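Long-range contacts in putative peptide ABC-transport system periplasmic peptide-binding protein (Campylobacter jejuni, PDB 4OEV), which binds nickel(II) outside the cytoplasmic membrane as the extracytoplasmic binding protein of an ABC-type importer, and belongs to a family generally assigned to peptide transport: residues 126-134 / 386-394; 243-251 / 411-419. One frame throughout, in Å; residues are numbered along the deposited sequence.

Contact 1 of 2, residues 126-134 / 386-394; sequences YPAFLDALS and SPLDPDFHT
With CG anti to the backbone N (chi1 -174°), Tyr126 has its ring swung so that the phenol end reaches Asp391, whose own CG is likewise anti to its backbone N. The phenol OH of Tyr126 donates to Asp391 OD2 over 2.7 Å, reaching the anti side of the carboxylate somewhat out of its plane; ring and carboxylate stand nearly perpendicular, at 84°. Tyrosine suits the place because its long, stiff ring carries a donor across to an acid, whose other oxygen, OD1, is in a salt bridge with Arg429. A second bond lies at the helical turn: Asp131 OD2 takes the backbone N-H of Asp389 at 2.9 Å, met nearly along the C-O axis but with a bent N-H...O angle of 132°. The side chain of Asp389 does a different job. Its OD1 accepts from Asp391 N, an Asx turn that shapes the loop, while OD2 is paired with Arg437, which probably eases the proximity of the two acids Asp131 and Asp389. The methyl of Ala128 packs against this carboxylate, CB 3.4 Å from Asp389 CG. Phe392 comes in edge first, with Asp131 CB, Ala132 N and Tyr126 OH near its ring plane. Its CE2 meets Asp131 CB at 3.4 Å, and CZ reaches Ala132 CB at 3.9 Å, so small alanines let the ring rim come up close to the helix backbone. The contact thus seats the loop between strand 379-384 and helix 395-398 against the short helix 129-132. Phe40 of strand 38-40 touches Asp131 and Leu388, Asn103 of helix 101-104 touches Tyr126 and Phe392, and helix 434-450 adds Arg437 and Tyr441.

Contact 2 of 2, residues 243-251 / 411-419; sequences ALMFNLDNE and WNFGHYHDK
Leu248 N donates to Gly414 O at 2.8 Å, an almost straight bond of 172° in the carbonyl plane, and round it the two segments pack tightly. The CA atoms of Asn247 and Gly414 are just 4.2 Å apart. Gly414 CA rests 3.4 Å from Phe246 O in a CA-H...O contact; glycine suits the place, since with no side chain its CA can lie directly against the carbonyl. Met245 supplies a flexible filler: bent at chi2 and chi3, it lays SD 3.6 Å from Gly414 N and also against Phe413 CB. Beyond the bond, Leu248 CD2 comes to the edge of the Tyr416 ring, at 4.0 Å from CD1, while the Tyr416 hydroxyl is held by the carbonyl of Asn451.

The outer side is looser. Exposed Asp249 crosses His415 at about a right angle, though carboxylate and ring planes are only 9° apart, and OD2 stays 3.7 Å from His415 CD2. Asn247 OD1 approaches the same carbon at the ring edge, at 3.4 Å; Asn247 OD1 also accepts from Asp249 N, closing an Asx turn. Both ring nitrogens of His415 are engaged elsewhere, ND1 by Asp403 and NE2 by the carbonyl of Ser375, which fixes the ring's rotation and leaves CD2 near both oxygens.

One backbone bond amid apolar and C-H contacts therefore joins the end of strand 241-246 to the loop. With acceptors at both nitrogens, Asp403 OD1 and Ser375 O, His415 is probably protonated on both and so cationic, a state the nearby Asp249 would favour.

How the contacts relate
The centres of contact 1 and contact 2 lie 23 Å apart, and their segments alternate along the chain: 126-134, 243-251, 386-394, then 411-419. The two later segments flank helix 395-398, and they touch directly where His393 CD2 meets Trp411 CZ3 at 3.7 Å, an edge-to-face ring pair. Strand 379-384 also connects them: it pairs antiparallel with strand 241-246 of contact 2 and leads into the loop of contact 1. Thus one continuous region of chain packs on helix 129-132 at one end and on the end of strand 241-246 and the turn after it at the other. The side chain of Phe392 is about 13 Å from the nickel ion, and neither contact supplies a nickel ligand.

Contact 1 of 2, residues 126-134 / 386-394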
loop_
_atom_site.group_PDB
_atom_site.type_symbol
_atom_site.label_atom_id
_atom_site.label_comp_id
_atom_site.label_asym_id
_atom_site.label_seq_id
_atom_site.Cartn_x
_atom_site.Cartn_y
_atom_site.Cartn_z
ATOM N N TYR A 126 -2.474 19.638 8.689
ATOM C CA TYR A 126 -2.350 18.286 8.155
ATOM C C TYR A 126 -1.219 18.340 7.162
ATOM O O TYR A 126 -1.453 18.496 5.964
ATOM C CB TYR A 126 -3.660 17.809 7.496
ATOM C CG TYR A 126 -3.627 16.368 7.044
ATOM C CD1 TYR A 126 -3.374 15.318 7.954
ATOM C CD2 TYR A 126 -3.841 16.045 5.711
ATOM C CE1 TYR A 126 -3.310 14.011 7.512
ATOM C CE2 TYR A 126 -3.803 14.775 5.278
ATOM C CZ TYR A 126 -3.546 13.734 6.178
ATOM O OH TYR A 126 -3.495 12.447 5.709
ATOM N N PRO A 127 0.024 18.286 7.665
ATOM C CA PRO A 127 1.209 18.443 6.815
ATOM C C PRO A 127 1.223 17.428 5.668
ATOM O O PRO A 127 1.749 17.735 4.593
ATOM C CB PRO A 127 2.375 18.150 7.764
ATOM C CG PRO A 127 1.828 18.204 9.136
ATOM C CD PRO A 127 0.372 17.983 9.065
ATOM N N ALA A 128 0.596 16.274 5.865
ATOM C CA ALA A 128 0.567 15.252 4.821
ATOM C C ALA A 128 -0.253 15.686 3.600
ATOM O O ALA A 128 -0.309 14.974 2.600
ATOM C CB ALA A 128 0.028 13.949 5.371
ATOM N N PHE A 129 -0.875 16.869 3.662
ATOM C CA PHE A 129 -1.824 17.265 2.635
ATOM C C PHE A 129 -1.234 17.327 1.209
ATOM O O PHE A 129 -1.917 16.988 0.243
ATOM C CB PHE A 129 -2.410 18.679 2.972
ATOM C CG PHE A 129 -3.619 19.047 2.176
ATOM C CD1 PHE A 129 -4.594 18.102 1.890
ATOM C CD2 PHE A 129 -3.839 20.403 1.775
ATOM C CE1 PHE A 129 -5.725 18.431 1.162
ATOM C CE2 PHE A 129 -4.968 20.743 1.061
ATOM C CZ PHE A 129 -5.927 19.782 0.751
ATOM N N LEU A 130 -0.013 17.840 1.072
ATOM C CA LEU A 130 0.595 17.962 -0.255
ATOM C C LEU A 130 0.848 16.567 -0.833
ATOM O O LEU A 130 0.634 16.348 -2.024
ATOM C CB LEU A 130 1.893 18.752 -0.182
ATOM C CG LEU A 130 1.639 20.254 0.004
ATOM C CD1 LEU A 130 2.955 20.973 0.268
ATOM C CD2 LEU A 130 0.943 20.826 -1.224
ATOM N N ASP A 131 1.281 15.630 0.014
ATOM C CA ASP A 131 1.437 14.244 -0.447
ATOM C C ASP A 131 0.077 13.736 -0.861
ATOM O O ASP A 131 -0.042 13.063 -1.875
ATOM C CB ASP A 131 2.026 13.308 0.641
ATOM C CG ASP A 131 3.529 13.379 0.707
ATOM O OD1 ASP A 131 4.102 14.335 0.095
ATOM O OD2 ASP A 131 4.134 12.447 1.293
ATOM N N ALA A 132 -0.945 14.079 -0.075
ATOM C CA ALA A 132 -2.314 13.612 -0.325
ATOM C C ALA A 132 -2.852 14.133 -1.645
ATOM O O ALA A 132 -3.671 13.470 -2.296
ATOM C CB ALA A 132 -3.239 14.031 0.821
ATOM N N LEU A 133 -2.412 15.336 -2.015
ATOM C CA LEU A 133 -2.862 15.966 -3.249
ATOM C C LEU A 133 -2.148 15.406 -4.488
ATOM O O LEU A 133 -2.282 15.958 -5.599
ATOM C CB LEU A 133 -2.676 17.500 -3.150
ATOM C CG LEU A 133 -3.633 18.216 -2.197
ATOM C CD1 LEU A 133 -3.208 19.622 -1.882
ATOM C CD2 LEU A 133 -5.008 18.204 -2.802
ATOM N N SER A 134 -1.415 14.291 -4.320
ATOM C CA SER A 134 -0.833 13.653 -5.495
ATOM C C SER A 134 -1.902 12.722 -6.077
ATOM O O SER A 134 -1.712 12.169 -7.149
ATOM C CB SER A 134 0.466 12.894 -5.164
ATOM O OG SER A 134 0.250 11.882 -4.171
ATOM N N SER A 386 4.191 2.441 2.649
ATOM C CA SER A 386 4.150 3.528 1.621
ATOM C C SER A 386 5.414 4.325 1.801
ATOM O O SER A 386 5.868 4.559 2.932
ATOM C CB SER A 386 2.876 4.390 1.763
ATOM O OG SER A 386 2.828 5.485 0.776
ATOM N N PRO A 387 6.009 4.753 0.691
ATOM C CA PRO A 387 7.183 5.602 0.775
ATOM C C PRO A 387 6.762 7.066 1.003
ATOM O O PRO A 387 7.605 7.934 1.192
ATOM C CB PRO A 387 7.837 5.431 -0.595
ATOM C CG PRO A 387 6.690 5.197 -1.502
ATOM C CD PRO A 387 5.619 4.482 -0.701
ATOM N N LEU A 388 5.477 7.340 0.920
ATOM C CA LEU A 388 5.015 8.726 1.157
ATOM C C LEU A 388 4.887 9.046 2.656
ATOM O O LEU A 388 5.424 8.317 3.495
ATOM C CB LEU A 388 3.697 8.950 0.422
ATOM C CG LEU A 388 3.844 8.679 -1.070
ATOM C CD1 LEU A 388 2.588 9.099 -1.753
ATOM C CD2 LEU A 388 5.070 9.353 -1.685
ATOM N N ASP A 389 4.136 10.097 2.996
ATOM C CA ASP A 389 3.988 10.516 4.388
ATOM C C ASP A 389 3.630 9.360 5.338
ATOM O O ASP A 389 2.796 8.472 5.019
ATOM C CB ASP A 389 2.930 11.646 4.491
ATOM C CG ASP A 389 2.955 12.318 5.836
ATOM O OD1 ASP A 389 2.358 11.761 6.798
ATOM O OD2 ASP A 389 3.650 13.365 5.952
ATOM N N PRO A 390 4.284 9.322 6.506
ATOM C CA PRO A 390 4.047 8.203 7.440
ATOM C C PRO A 390 2.598 7.994 7.868
ATOM O O PRO A 390 2.283 6.919 8.385
ATOM C CB PRO A 390 4.891 8.578 8.657
ATOM C CG PRO A 390 5.172 10.075 8.513
ATOM C CD PRO A 390 5.327 10.241 7.009
ATOM N N ASP A 391 1.739 8.993 7.689
ATOM C CA ASP A 391 0.321 8.858 8.005
ATOM C C ASP A 391 -0.379 7.826 7.140
ATOM O O ASP A 391 -1.296 7.151 7.612
ATOM C CB ASP A 391 -0.390 10.238 7.832
ATOM C CG ASP A 391 -1.894 10.210 8.263
ATOM O OD1 ASP A 391 -2.200 9.826 9.410
ATOM O OD2 ASP A 391 -2.775 10.580 7.454
ATOM N N PHE A 392 0.031 7.693 5.865
ATOM C CA PHE A 392 -0.848 7.006 4.881
ATOM C C PHE A 392 -1.079 5.496 5.092
ATOM O O PHE A 392 -2.206 4.971 4.852
ATOM C CB PHE A 392 -0.296 7.248 3.463
ATOM C CG PHE A 392 -0.478 8.659 2.992
ATOM C CD1 PHE A 392 -1.449 9.451 3.542
ATOM C CD2 PHE A 392 0.386 9.213 2.045
ATOM C CE1 PHE A 392 -1.613 10.802 3.118
ATOM C CE2 PHE A 392 0.226 10.541 1.631
ATOM C CZ PHE A 392 -0.773 11.333 2.174
ATOM N N HIS A 393 -0.059 4.753 5.518
ATOM C CA HIS A 393 -0.386 3.359 5.850
ATOM C C HIS A 393 -0.334 3.140 7.371
ATOM O O HIS A 393 -0.094 2.051 7.857
ATOM C CB HIS A 393 0.538 2.387 5.100
ATOM C CG HIS A 393 0.191 2.268 3.646
ATOM N ND1 HIS A 393 0.411 1.127 2.906
ATOM C CD2 HIS A 393 -0.426 3.144 2.810
ATOM C CE1 HIS A 393 0.003 1.323 1.663
ATOM N NE2 HIS A 393 -0.544 2.528 1.585
ATOM N N THR A 394 -0.605 4.173 8.149
ATOM C CA THR A 394 -0.684 3.889 9.566
ATOM C C THR A 394 -2.036 4.225 10.093
ATOM O O THR A 394 -2.604 3.429 10.863
ATOM C CB THR A 394 0.405 4.636 10.438
ATOM O OG1 THR A 394 0.321 6.040 10.206
ATOM C CG2 THR A 394 1.830 4.163 10.136
#

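Contact 2 of 2, residues 243-251 / 411-419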
loop_
_atom_site.group_PDB
_atom_site.type_symbol
_atom_site.label_atom_id
_atom_site.label_comp_id
_atom_site.label_asym_id
_atom_site.label_seq_id
_atom_site.Cartn_x
_atom_site.Cartn_y
_atom_site.Cartn_z
ATOM N N ALA A 243 4.092 -9.248 7.618
ATOM C CA ALA A 243 3.862 -9.477 9.057
ATOM C C ALA A 243 2.776 -10.498 9.244
ATOM O O ALA A 243 1.979 -10.704 8.321
ATOM C CB ALA A 243 3.470 -8.097 9.770
ATOM N N LEU A 244 2.733 -11.141 10.437
ATOM C CA LEU A 244 1.562 -11.896 10.850
ATOM C C LEU A 244 0.585 -10.919 11.512
ATOM O O LEU A 244 0.934 -10.308 12.522
ATOM C CB LEU A 244 1.898 -13.020 11.862
ATOM C CG LEU A 244 0.691 -13.859 12.227
ATOM C CD1 LEU A 244 0.303 -14.584 10.964
ATOM C CD2 LEU A 244 1.081 -14.892 13.413
ATOM N N MET A 245 -0.619 -10.799 10.949
ATOM C CA MET A 245 -1.707 -9.970 11.537
ATOM C C MET A 245 -2.413 -10.833 12.581
ATOM O O MET A 245 -2.975 -11.844 12.207
ATOM C CB MET A 245 -2.714 -9.557 10.458
ATOM C CG MET A 245 -3.927 -8.558 10.850
ATOM S SD MET A 245 -5.465 -8.972 9.951
ATOM C CE MET A 245 -5.966 -10.447 10.850
ATOM N N PHE A 246 -2.438 -10.423 13.851
ATOM C CA PHE A 246 -3.289 -11.066 14.867
ATOM C C PHE A 246 -4.711 -10.585 14.753
ATOM O O PHE A 246 -4.959 -9.346 14.641
ATOM C CB PHE A 246 -2.802 -10.748 16.288
ATOM C CG PHE A 246 -1.422 -11.215 16.599
ATOM C CD1 PHE A 246 -1.073 -12.551 16.473
ATOM C CD2 PHE A 246 -0.498 -10.330 17.121
ATOM C CE1 PHE A 246 0.179 -12.976 16.799
ATOM C CE2 PHE A 246 0.763 -10.751 17.469
ATOM C CZ PHE A 246 1.105 -12.091 17.317
ATOM N N ASN A 247 -5.668 -11.500 14.784
ATOM C CA ASN A 247 -7.045 -11.084 14.896
ATOM C C ASN A 247 -7.345 -10.967 16.390
ATOM O O ASN A 247 -7.306 -11.946 17.139
ATOM C CB ASN A 247 -8.044 -12.050 14.213
ATOM C CG ASN A 247 -9.459 -11.466 14.203
ATOM O OD1 ASN A 247 -9.828 -10.787 15.178
ATOM N ND2 ASN A 247 -10.263 -11.727 13.131
ATOM N N LEU A 248 -7.655 -9.766 16.830
ATOM C CA LEU A 248 -7.772 -9.555 18.273
ATOM C C LEU A 248 -9.109 -10.067 18.797
ATOM O O LEU A 248 -9.289 -10.098 20.025
ATOM C CB LEU A 248 -7.592 -8.048 18.626
ATOM C CG LEU A 248 -6.174 -7.466 18.788
ATOM C CD1 LEU A 248 -5.366 -8.339 19.639
ATOM C CD2 LEU A 248 -5.384 -7.358 17.470
ATOM N N ASP A 249 -10.051 -10.476 17.917
ATOM C CA ASP A 249 -11.275 -11.116 18.380
ATOM C C ASP A 249 -11.005 -12.577 18.842
ATOM O O ASP A 249 -11.850 -13.188 19.502
ATOM C CB ASP A 249 -12.375 -11.203 17.314
ATOM C CG ASP A 249 -12.941 -9.816 16.919
ATOM O OD1 ASP A 249 -12.589 -8.825 17.619
ATOM O OD2 ASP A 249 -13.719 -9.784 15.920
ATOM N N ASN A 250 -9.878 -13.140 18.436
ATOM C CA ASN A 250 -9.578 -14.563 18.758
ATOM C C ASN A 250 -9.324 -14.744 20.249
ATOM O O ASN A 250 -8.599 -13.944 20.837
ATOM C CB ASN A 250 -8.362 -15.017 17.923
ATOM C CG ASN A 250 -7.935 -16.455 18.261
ATOM O OD1 ASN A 250 -7.139 -16.639 19.167
ATOM N ND2 ASN A 250 -8.462 -17.449 17.548
ATOM N N GLU A 251 -9.874 -15.799 20.871
ATOM C CA GLU A 251 -9.816 -15.933 22.343
ATOM C C GLU A 251 -8.372 -16.041 22.876
ATOM O O GLU A 251 -8.049 -15.524 23.953
ATOM C CB GLU A 251 -10.642 -17.158 22.820
ATOM C CG GLU A 251 -10.119 -18.505 22.292
ATOM C CD GLU A 251 -10.790 -19.717 22.947
ATOM O OE1 GLU A 251 -10.863 -19.761 24.203
ATOM O OE2 GLU A 251 -11.259 -20.610 22.201
ATOM N N TRP A 411 -8.735 -0.078 7.206
ATOM C CA TRP A 411 -7.810 -1.142 6.828
ATOM C C TRP A 411 -7.327 -1.915 8.066
ATOM O O TRP A 411 -6.418 -2.740 7.980
ATOM C CB TRP A 411 -6.599 -0.572 6.103
ATOM C CG TRP A 411 -6.866 0.038 4.775
ATOM C CD1 TRP A 411 -8.034 0.026 4.064
ATOM C CD2 TRP A 411 -5.913 0.752 3.994
ATOM N NE1 TRP A 411 -7.868 0.751 2.878
ATOM C CE2 TRP A 411 -6.569 1.196 2.825
ATOM C CE3 TRP A 411 -4.567 1.096 4.190
ATOM C CZ2 TRP A 411 -5.908 1.945 1.834
ATOM C CZ3 TRP A 411 -3.919 1.850 3.202
ATOM C CH2 TRP A 411 -4.588 2.251 2.054
ATOM N N ASN A 412 -7.957 -1.638 9.203
ATOM C CA ASN A 412 -7.596 -2.268 10.454
ATOM C C ASN A 412 -8.290 -3.628 10.544
ATOM O O ASN A 412 -9.291 -3.785 11.243
ATOM C CB ASN A 412 -7.994 -1.327 11.618
ATOM C CG ASN A 412 -7.543 -1.816 12.976
ATOM O OD1 ASN A 412 -7.189 -3.014 13.167
ATOM N ND2 ASN A 412 -7.632 -0.931 13.962
ATOM N N PHE A 413 -7.745 -4.621 9.847
ATOM C CA PHE A 413 -8.420 -5.849 9.657
ATOM C C PHE A 413 -8.365 -6.798 10.866
ATOM O O PHE A 413 -9.180 -7.723 10.909
ATOM C CB PHE A 413 -7.877 -6.566 8.412
ATOM C CG PHE A 413 -8.137 -5.803 7.100
ATOM C CD1 PHE A 413 -9.177 -4.920 7.011
ATOM C CD2 PHE A 413 -7.412 -6.079 5.963
ATOM C CE1 PHE A 413 -9.431 -4.219 5.801
ATOM C CE2 PHE A 413 -7.689 -5.396 4.762
ATOM C CZ PHE A 413 -8.681 -4.492 4.695
ATOM N N GLY A 414 -7.410 -6.566 11.782
ATOM C CA GLY A 414 -7.255 -7.366 12.996
ATOM C C GLY A 414 -8.079 -6.842 14.154
ATOM O O GLY A 414 -8.116 -7.469 15.214
ATOM N N HIS A 415 -8.777 -5.722 13.950
ATOM C CA HIS A 415 -9.656 -5.173 14.991
ATOM C C HIS A 415 -8.851 -4.758 16.181
ATOM O O HIS A 415 -9.192 -5.039 17.340
ATOM C CB HIS A 415 -10.727 -6.185 15.371
ATOM C CG HIS A 415 -11.339 -6.814 14.157
ATOM N ND1 HIS A 415 -12.061 -6.081 13.227
ATOM C CD2 HIS A 415 -11.260 -8.076 13.673
ATOM C CE1 HIS A 415 -12.408 -6.879 12.229
ATOM N NE2 HIS A 415 -11.932 -8.098 12.482
ATOM N N TYR A 416 -7.759 -4.095 15.879
ATOM C CA TYR A 416 -6.810 -3.647 16.919
ATOM C C TYR A 416 -7.283 -2.347 17.547
ATOM O O TYR A 416 -7.551 -1.423 16.810
ATOM C CB TYR A 416 -5.464 -3.430 16.279
ATOM C CG TYR A 416 -4.360 -2.922 17.197
ATOM C CD1 TYR A 416 -3.860 -3.720 18.234
ATOM C CD2 TYR A 416 -3.774 -1.698 16.979
ATOM C CE1 TYR A 416 -2.817 -3.264 19.054
ATOM C CE2 TYR A 416 -2.732 -1.241 17.766
ATOM C CZ TYR A 416 -2.250 -2.028 18.809
ATOM O OH TYR A 416 -1.182 -1.506 19.586
ATOM N N HIS A 417 -7.399 -2.267 18.875
ATOM C CA HIS A 417 -7.830 -1.006 19.548
ATOM C C HIS A 417 -6.842 -0.663 20.641
ATOM O O HIS A 417 -6.791 -1.351 21.666
ATOM C CB HIS A 417 -9.227 -1.169 20.140
ATOM C CG HIS A 417 -10.300 -1.353 19.115
ATOM N ND1 HIS A 417 -11.366 -0.475 18.980
ATOM C CD2 HIS A 417 -10.475 -2.306 18.172
ATOM C CE1 HIS A 417 -12.145 -0.891 17.997
ATOM N NE2 HIS A 417 -11.622 -1.996 17.483
ATOM N N ASP A 418 -6.027 0.365 20.449
ATOM C CA ASP A 418 -5.054 0.800 21.479
ATOM C C ASP A 418 -5.124 2.289 21.672
ATOM O O ASP A 418 -5.001 3.048 20.685
ATOM C CB ASP A 418 -3.632 0.436 21.093
ATOM C CG ASP A 418 -2.631 0.747 22.173
ATOM O OD1 ASP A 418 -2.040 1.858 22.206
ATOM O OD2 ASP A 418 -2.427 -0.142 23.038
ATOM N N LYS A 419 -5.350 2.728 22.913
ATOM C CA LYS A 419 -5.497 4.152 23.155
ATOM C C LYS A 419 -4.221 4.958 22.871
ATOM O O LYS A 419 -4.307 6.068 22.304
ATOM C CB LYS A 419 -5.930 4.439 24.599
ATOM C CG LYS A 419 -7.367 4.164 24.918
ATOM C CD LYS A 419 -7.628 4.698 26.354
ATOM C CE LYS A 419 -8.985 4.201 26.913
ATOM N NZ LYS A 419 -8.971 4.494 28.390
#